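Local coordinates for uncharacterized protein (Shewanella oneidensis, PDB 3E8P), which probably hydrolyses medium- and long-chain fatty acyl-CoA thioesters to the free fatty acid and CoA, as a thioesterase of the hotdog superfamily, at residues Leu83-Gly88 with Ser140-Glu145; Asp47-Ala52 with Asp78-Leu83. All coordinates share one frame; numbering follows the deposited sequence.

Overall arrangement
Contacts 1 and 2 pack neighbouring parts of helix 70-90 on one antiparallel sheet, the layout of the hotdog fold. Contact 2 sets residues 78-83 against strand 49-54; contact 1 sets 83-88 against strand 139-148, two places further across the same sheet, with strand 125-134 between them. Their centres lie about 7 Å apart; L83 lies in both helical segments but meets the strand only in contact 2. Along the chain they come in series, contact 2 closing before contact 1 opens. They also touch directly: CG of M144, a selenomethionine, packs on V80 and G81, and T84 meets V49. Together they form one continuous helix-sheet interface.

Contact 1: Leu83-Gly88 with Ser140-Glu145; sequences LTAFAG and SVCRME
A85 and C142 make the central touch between the helix and the sheet here: the methyl carbon CB of A85 lies 3.8 Å from SG of C142. The same sulfur is met by a second helical residue, since CG2 of T84 comes within 4.0 Å of SG of C142. A third pair extends the patch along the strand, CB of A85 standing 4.3 Å from CB of S140. With its sulfur beside the backbone N and opposite the carbonyl carbon (chi1 -54°), C142 reaches across to the helix between the two residues it touches.

T84 shows how a polar side chain can serve an apolar surface. Its methyl, opposite the backbone N, is offered to the sulfur, while OG1 turns back along the helix and bonds to the carbonyl oxygen of V80, one turn earlier. S140 is bridged to the helix through solvent: a water gives a hydrogen bond to O of A85 at 2.7 Å and lies 2.8 Å from OG of S140. That hydroxyl is also hydrogen-bonded to the backbone N of G136.

Beyond this shell, backbone bonds to Y161 and G159 hold S140 and C142 in the sheet, and the side chain of A85 also packs on Y161. On the far face of the strand, V141 and R143 turn to other subunits, R143 making a cation-pi contact with F156 of the second subunit.

Here helix 70-90 lies on strand 139-148, part of the helix-on-sheet layer of the hotdog fold. No direct hydrogen bond joins the segments. Small apolar groups and one sulfur let the axes approach to 8.5 Å, while the hydroxyl of T84 is paired within its own helix and that of S140 with the water and G136, consistent with packing of small side chains and a polar link made through water.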
ATOM      1  N   LEU A  83      -9.987   3.932  15.390  1.00 27.09           N
ATOM      2  CA  LEU A  83     -11.102   4.599  16.050  1.00 27.28           C
ATOM      3  C   LEU A  83     -12.136   5.093  15.032  1.00 28.98           C
ATOM      4  O   LEU A  83     -13.343   5.077  15.303  1.00 30.13           O
ATOM      5  CB  LEU A  83     -10.579   5.758  16.908  1.00 27.61           C
ATOM      6  CG  LEU A  83      -9.785   5.298  18.143  1.00 29.57           C
ATOM      7  CD1 LEU A  83      -9.026   6.459  18.785  1.00 29.92           C
ATOM      8  CD2 LEU A  83     -10.756   4.675  19.131  1.00 31.30           C
ATOM      9  N   THR A  84     -11.662   5.513  13.860  1.00 28.19           N
ATOM     10  CA  THR A  84     -12.540   5.989  12.793  1.00 27.84           C
ATOM     11  C   THR A  84     -13.367   4.800  12.308  1.00 29.32           C
ATOM     12  O   THR A  84     -14.572   4.904  12.085  1.00 29.08           O
ATOM     13  CB  THR A  84     -11.727   6.540  11.580  1.00 28.64           C
ATOM     14  OG1 THR A  84     -10.930   7.667  11.992  1.00 25.84           O
ATOM     15  CG2 THR A  84     -12.678   6.941  10.424  1.00 23.55           C
ATOM     16  N   ALA A  85     -12.699   3.666  12.148  1.00 29.89           N
ATOM     17  CA  ALA A  85     -13.358   2.458  11.691  1.00 29.17           C
ATOM     18  C   ALA A  85     -14.425   2.019  12.688  1.00 29.90           C
ATOM     19  O   ALA A  85     -15.539   1.692  12.294  1.00 31.31           O
ATOM     20  CB  ALA A  85     -12.328   1.352  11.486  1.00 25.94           C
ATOM     21  N   PHE A  86     -14.087   2.021  13.973  1.00 31.03           N
ATOM     22  CA  PHE A  86     -15.024   1.602  15.017  1.00 34.27           C
ATOM     23  C   PHE A  86     -16.230   2.544  15.133  1.00 33.50           C
ATOM     24  O   PHE A  86     -17.346   2.100  15.368  1.00 35.58           O
ATOM     25  CB  PHE A  86     -14.307   1.502  16.377  1.00 34.29           C
ATOM     26  CG  PHE A  86     -15.113   0.798  17.440  1.00 35.47           C
ATOM     27  CD1 PHE A  86     -15.385  -0.565  17.342  1.00 37.22           C
ATOM     28  CD2 PHE A  86     -15.618   1.502  18.530  1.00 37.11           C
ATOM     29  CE1 PHE A  86     -16.149  -1.223  18.313  1.00 35.34           C
ATOM     30  CE2 PHE A  86     -16.384   0.855  19.508  1.00 38.45           C
ATOM     31  CZ  PHE A  86     -16.649  -0.509  19.397  1.00 38.06           C
ATOM     32  N   ALA A  87     -16.006   3.842  14.970  1.00 34.47           N
ATOM     33  CA  ALA A  87     -17.099   4.804  15.045  1.00 34.71           C
ATOM     34  C   ALA A  87     -18.060   4.572  13.876  1.00 35.02           C
ATOM     35  O   ALA A  87     -19.273   4.655  14.036  1.00 34.67           O
ATOM     36  CB  ALA A  87     -16.551   6.221  15.008  1.00 32.53           C
ATOM     37  N   GLY A  88     -17.506   4.278  12.701  1.00 35.33           N
ATOM     38  CA  GLY A  88     -18.331   4.020  11.534  1.00 36.61           C
ATOM     39  C   GLY A  88     -19.168   2.760  11.710  1.00 38.18           C
ATOM     40  O   GLY A  88     -20.249   2.623  11.122  1.00 38.10           O
ATOM     41  N   SER A 140     -13.490  -2.611   7.185  1.00 29.56           N
ATOM     42  CA  SER A 140     -13.647  -1.208   6.804  1.00 30.01           C
ATOM     43  C   SER A 140     -12.309  -0.617   6.357  1.00 29.15           C
ATOM     44  O   SER A 140     -11.256  -0.958   6.906  1.00 27.84           O
ATOM     45  CB  SER A 140     -14.177  -0.374   7.975  1.00 30.33           C
ATOM     46  OG  SER A 140     -15.500  -0.741   8.302  1.00 34.56           O
ATOM     47  N   VAL A 141     -12.357   0.258   5.355  1.00 25.97           N
ATOM     48  CA  VAL A 141     -11.160   0.927   4.867  1.00 25.00           C
ATOM     49  C   VAL A 141     -11.295   2.404   5.222  1.00 25.08           C
ATOM     50  O   VAL A 141     -12.367   2.987   5.071  1.00 25.78           O
ATOM     51  CB  VAL A 141     -10.985   0.765   3.341  1.00 25.08           C
ATOM     52  CG1 VAL A 141      -9.645   1.375   2.900  1.00 22.28           C
ATOM     53  CG2 VAL A 141     -11.015  -0.714   2.969  1.00 23.33           C
ATOM     54  N   CYS A 142     -10.210   2.999   5.710  1.00 24.82           N
ATOM     55  CA  CYS A 142     -10.216   4.401   6.112  1.00 25.56           C
ATOM     56  C   CYS A 142      -9.043   5.215   5.583  1.00 26.51           C
ATOM     57  O   CYS A 142      -7.999   4.670   5.223  1.00 23.30           O
ATOM     58  CB  CYS A 142     -10.189   4.507   7.635  1.00 26.59           C
ATOM     59  SG  CYS A 142     -11.485   3.602   8.485  1.00 29.96           S
ATOM     60  N   ARG A 143      -9.235   6.531   5.549  1.00 25.94           N
ATOM     61  CA  ARG A 143      -8.187   7.453   5.142  1.00 26.71           C
ATOM     62  C   ARG A 143      -7.833   8.278   6.384  1.00 26.54           C
ATOM     63  O   ARG A 143      -8.718   8.717   7.118  1.00 25.57           O
ATOM     64  CB  ARG A 143      -8.670   8.375   4.019  1.00 28.08           C
ATOM     65  CG  ARG A 143      -8.400   7.817   2.633  1.00 34.80           C
ATOM     66  CD  ARG A 143      -8.641   8.835   1.535  1.00 37.74           C
ATOM     67  NE  ARG A 143      -8.093   8.366   0.263  1.00 42.67           N
ATOM     68  CZ  ARG A 143      -8.184   9.026  -0.889  1.00 44.87           C
ATOM     69  NH1 ARG A 143      -8.805  10.199  -0.942  1.00 43.19           N
ATOM     70  NH2 ARG A 143      -7.647   8.509  -1.985  1.00 45.30           N
HETATM   71  N   MSE A 144      -6.545   8.471   6.636  1.00 25.41           N
HETATM   72  CA  MSE A 144      -6.129   9.240   7.797  1.00 23.83           C
HETATM   73  C   MSE A 144      -5.266  10.402   7.356  1.00 25.33           C
HETATM   74  O   MSE A 144      -4.701  10.390   6.268  1.00 24.48           O
HETATM   75  CB  MSE A 144      -5.338   8.372   8.778  1.00 23.53           C
HETATM   76  CG  MSE A 144      -6.090   7.168   9.302  1.00 25.47           C
HETATM   77 SE   MSE A 144      -6.210   5.720   7.972  1.00 35.78          SE
HETATM   78  CE  MSE A 144      -4.678   4.703   8.500  1.00 29.07           C
ATOM     79  N   GLU A 145      -5.134  11.386   8.228  1.00 25.01           N
ATOM     80  CA  GLU A 145      -4.353  12.561   7.915  1.00 26.80           C
ATOM     81  C   GLU A 145      -3.749  13.145   9.183  1.00 26.03           C
ATOM     82  O   GLU A 145      -4.407  13.226  10.221  1.00 24.45           O
ATOM     83  CB  GLU A 145      -5.270  13.577   7.222  1.00 29.55           C
ATOM     84  CG  GLU A 145      -4.817  15.004   7.243  1.00 34.25           C
ATOM     85  CD  GLU A 145      -4.966  15.666   8.604  1.00 37.49           C
ATOM     86  OE1 GLU A 145      -6.013  15.485   9.272  1.00 36.38           O
ATOM     87  OE2 GLU A 145      -4.029  16.387   8.994  1.00 39.35           O
TER
HETATM   88  O   HOH W   1     -16.574   1.348   9.878  1.00 30.79           O

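Contact 2: Asp47-Ala52 with Asp78-Leu83; sequences DGVEVA and DVVGGL
The strand 49-52 and the helix 78-83 run nearly antiparallel, at 159° between their directions, and their axes approach to 8.5 Å. Across this gap V51 meets V80, CG2 to CG2, at 3.6 Å, the shortest of the apolar contacts between the two segments. The two valines cross at a slant, and CB of V51 is almost as near, 3.7 Å from the same CG2 of V80. The other branch of V80 serves the neighbouring residue on this face of the strand: its CG1 lies 4.0 Å from CG1 of V49, so V80 is forked over the two valines.

V49 divides its branches in turn. CG1, placed between its backbone N and carbonyl carbon (chi1 63°), comes up against the helix backbone, 3.6 Å from O of V80. CG2 points on to the next turn and lies 4.0 Å from CD1 of L83, the two side chains meeting at about a right angle. The stems of this pair are close as well, with CB of L83 4.1 Å from CB of V49.

Further out, L83 and V79 continue against helix 14-29 through F27, with V23 also touching L83, and V49 is backed by Y44 of strand 40-44. E50, on the reverse side of the strand, forms a salt bridge with R43. On another side of the helix, D78 bonds to T110 and Y161 through OD2 and packs on Y117 of the fourth subunit.

Buried valines and a leucine filling the space between a curved antiparallel sheet and its long central helix are characteristic of the hotdog fold, in which the helix is the sausage and the sheet the bun, as in other thioesterases of this superfamily.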
ATOM      1  N   ASP A  47     -19.188  11.166  14.603  1.00 53.81           N
ATOM      2  CA  ASP A  47     -18.687  11.795  13.381  1.00 54.52           C
ATOM      3  C   ASP A  47     -17.340  11.177  13.033  1.00 53.30           C
ATOM      4  O   ASP A  47     -17.097  10.783  11.893  1.00 54.11           O
ATOM      5  CB  ASP A  47     -18.503  13.300  13.580  1.00 56.52           C
ATOM      6  CG  ASP A  47     -19.812  14.024  13.815  1.00 59.14           C
ATOM      7  OD1 ASP A  47     -19.767  15.210  14.210  1.00 59.23           O
ATOM      8  OD2 ASP A  47     -20.882  13.413  13.597  1.00 60.24           O
ATOM      9  N   GLY A  48     -16.469  11.100  14.033  1.00 51.30           N
ATOM     10  CA  GLY A  48     -15.148  10.540  13.832  1.00 48.11           C
ATOM     11  C   GLY A  48     -14.269  10.718  15.053  1.00 44.83           C
ATOM     12  O   GLY A  48     -14.747  10.679  16.183  1.00 45.66           O
ATOM     13  N   VAL A  49     -12.981  10.932  14.834  1.00 42.02           N
ATOM     14  CA  VAL A  49     -12.064  11.090  15.945  1.00 38.97           C
ATOM     15  C   VAL A  49     -10.998  12.140  15.682  1.00 38.69           C
ATOM     16  O   VAL A  49     -10.622  12.393  14.545  1.00 38.05           O
ATOM     17  CB  VAL A  49     -11.335   9.769  16.249  1.00 39.61           C
ATOM     18  CG1 VAL A  49     -10.491   9.360  15.042  1.00 39.59           C
ATOM     19  CG2 VAL A  49     -10.447   9.927  17.485  1.00 36.65           C
ATOM     20  N   GLU A  50     -10.520  12.753  16.754  1.00 37.95           N
ATOM     21  CA  GLU A  50      -9.459  13.728  16.653  1.00 36.51           C
ATOM     22  C   GLU A  50      -8.421  13.262  17.649  1.00 35.86           C
ATOM     23  O   GLU A  50      -8.710  13.106  18.842  1.00 33.89           O
ATOM     24  CB  GLU A  50      -9.956  15.126  17.012  1.00 39.79           C
ATOM     25  CG  GLU A  50      -8.841  16.153  17.175  1.00 44.72           C
ATOM     26  CD  GLU A  50      -9.333  17.583  16.997  1.00 48.72           C
ATOM     27  OE1 GLU A  50      -8.577  18.528  17.320  1.00 49.85           O
ATOM     28  OE2 GLU A  50     -10.478  17.756  16.520  1.00 50.95           O
ATOM     29  N   VAL A  51      -7.221  13.005  17.143  1.00 32.31           N
ATOM     30  CA  VAL A  51      -6.119  12.555  17.968  1.00 30.85           C
ATOM     31  C   VAL A  51      -5.045  13.626  17.938  1.00 30.96           C
ATOM     32  O   VAL A  51      -4.760  14.201  16.885  1.00 31.81           O
ATOM     33  CB  VAL A  51      -5.535  11.219  17.445  1.00 29.78           C
ATOM     34  CG1 VAL A  51      -4.299  10.837  18.228  1.00 27.82           C
ATOM     35  CG2 VAL A  51      -6.577  10.121  17.571  1.00 32.29           C
ATOM     36  N   ALA A  52      -4.465  13.899  19.100  1.00 29.05           N
ATOM     37  CA  ALA A  52      -3.417  14.900  19.206  1.00 29.56           C
ATOM     38  C   ALA A  52      -2.272  14.360  20.043  1.00 30.51           C
ATOM     39  O   ALA A  52      -2.462  13.497  20.905  1.00 29.75           O
ATOM     40  CB  ALA A  52      -3.962  16.172  19.832  1.00 29.82           C
ATOM     41  N   ASP A  78      -2.452   5.124  12.434  1.00 24.80           N
ATOM     42  CA  ASP A  78      -3.084   3.811  12.638  1.00 24.67           C
ATOM     43  C   ASP A  78      -4.184   3.872  13.699  1.00 24.15           C
ATOM     44  O   ASP A  78      -5.268   3.306  13.523  1.00 23.14           O
ATOM     45  CB  ASP A  78      -2.051   2.755  13.057  1.00 27.67           C
ATOM     46  CG  ASP A  78      -2.635   1.342  13.067  1.00 31.50           C
ATOM     47  OD1 ASP A  78      -2.095   0.469  13.775  1.00 32.85           O
ATOM     48  OD2 ASP A  78      -3.635   1.098  12.354  1.00 33.91           O
ATOM     49  N   VAL A  79      -3.895   4.563  14.795  1.00 23.24           N
ATOM     50  CA  VAL A  79      -4.850   4.729  15.884  1.00 24.14           C
ATOM     51  C   VAL A  79      -6.063   5.543  15.425  1.00 26.31           C
ATOM     52  O   VAL A  79      -7.207   5.216  15.764  1.00 26.90           O
ATOM     53  CB  VAL A  79      -4.188   5.435  17.087  1.00 27.45           C
ATOM     54  CG1 VAL A  79      -5.229   5.676  18.181  1.00 26.28           C
ATOM     55  CG2 VAL A  79      -3.026   4.582  17.610  1.00 24.60           C
ATOM     56  N   VAL A  80      -5.817   6.606  14.660  1.00 25.72           N
ATOM     57  CA  VAL A  80      -6.912   7.416  14.134  1.00 23.46           C
ATOM     58  C   VAL A  80      -7.776   6.508  13.260  1.00 24.23           C
ATOM     59  O   VAL A  80      -9.003   6.525  13.346  1.00 24.73           O
ATOM     60  CB  VAL A  80      -6.403   8.578  13.245  1.00 24.69           C
ATOM     61  CG1 VAL A  80      -7.542   9.104  12.380  1.00 25.55           C
ATOM     62  CG2 VAL A  80      -5.849   9.703  14.105  1.00 25.29           C
ATOM     63  N   GLY A  81      -7.120   5.703  12.428  1.00 23.46           N
ATOM     64  CA  GLY A  81      -7.844   4.809  11.537  1.00 23.90           C
ATOM     65  C   GLY A  81      -8.696   3.774  12.253  1.00 26.12           C
ATOM     66  O   GLY A  81      -9.817   3.491  11.833  1.00 25.38           O
ATOM     67  N   GLY A  82      -8.163   3.207  13.331  1.00 26.54           N
ATOM     68  CA  GLY A  82      -8.903   2.209  14.081  1.00 26.88           C
ATOM     69  C   GLY A  82     -10.145   2.790  14.731  1.00 26.62           C
ATOM     70  O   GLY A  82     -11.222   2.217  14.637  1.00 26.66           O
ATOM     71  N   LEU A  83      -9.987   3.932  15.390  1.00 27.09           N
ATOM     72  CA  LEU A  83     -11.102   4.599  16.050  1.00 27.28           C
ATOM     73  C   LEU A  83     -12.136   5.093  15.032  1.00 28.98           C
ATOM     74  O   LEU A  83     -13.343   5.077  15.303  1.00 30.13           O
ATOM     75  CB  LEU A  83     -10.579   5.758  16.908  1.00 27.61           C
ATOM     76  CG  LEU A  83      -9.785   5.298  18.143  1.00 29.57           C
ATOM     77  CD1 LEU A  83      -9.026   6.459  18.785  1.00 29.92           C
ATOM     78  CD2 LEU A  83     -10.756   4.675  19.131  1.00 31.30           C
TER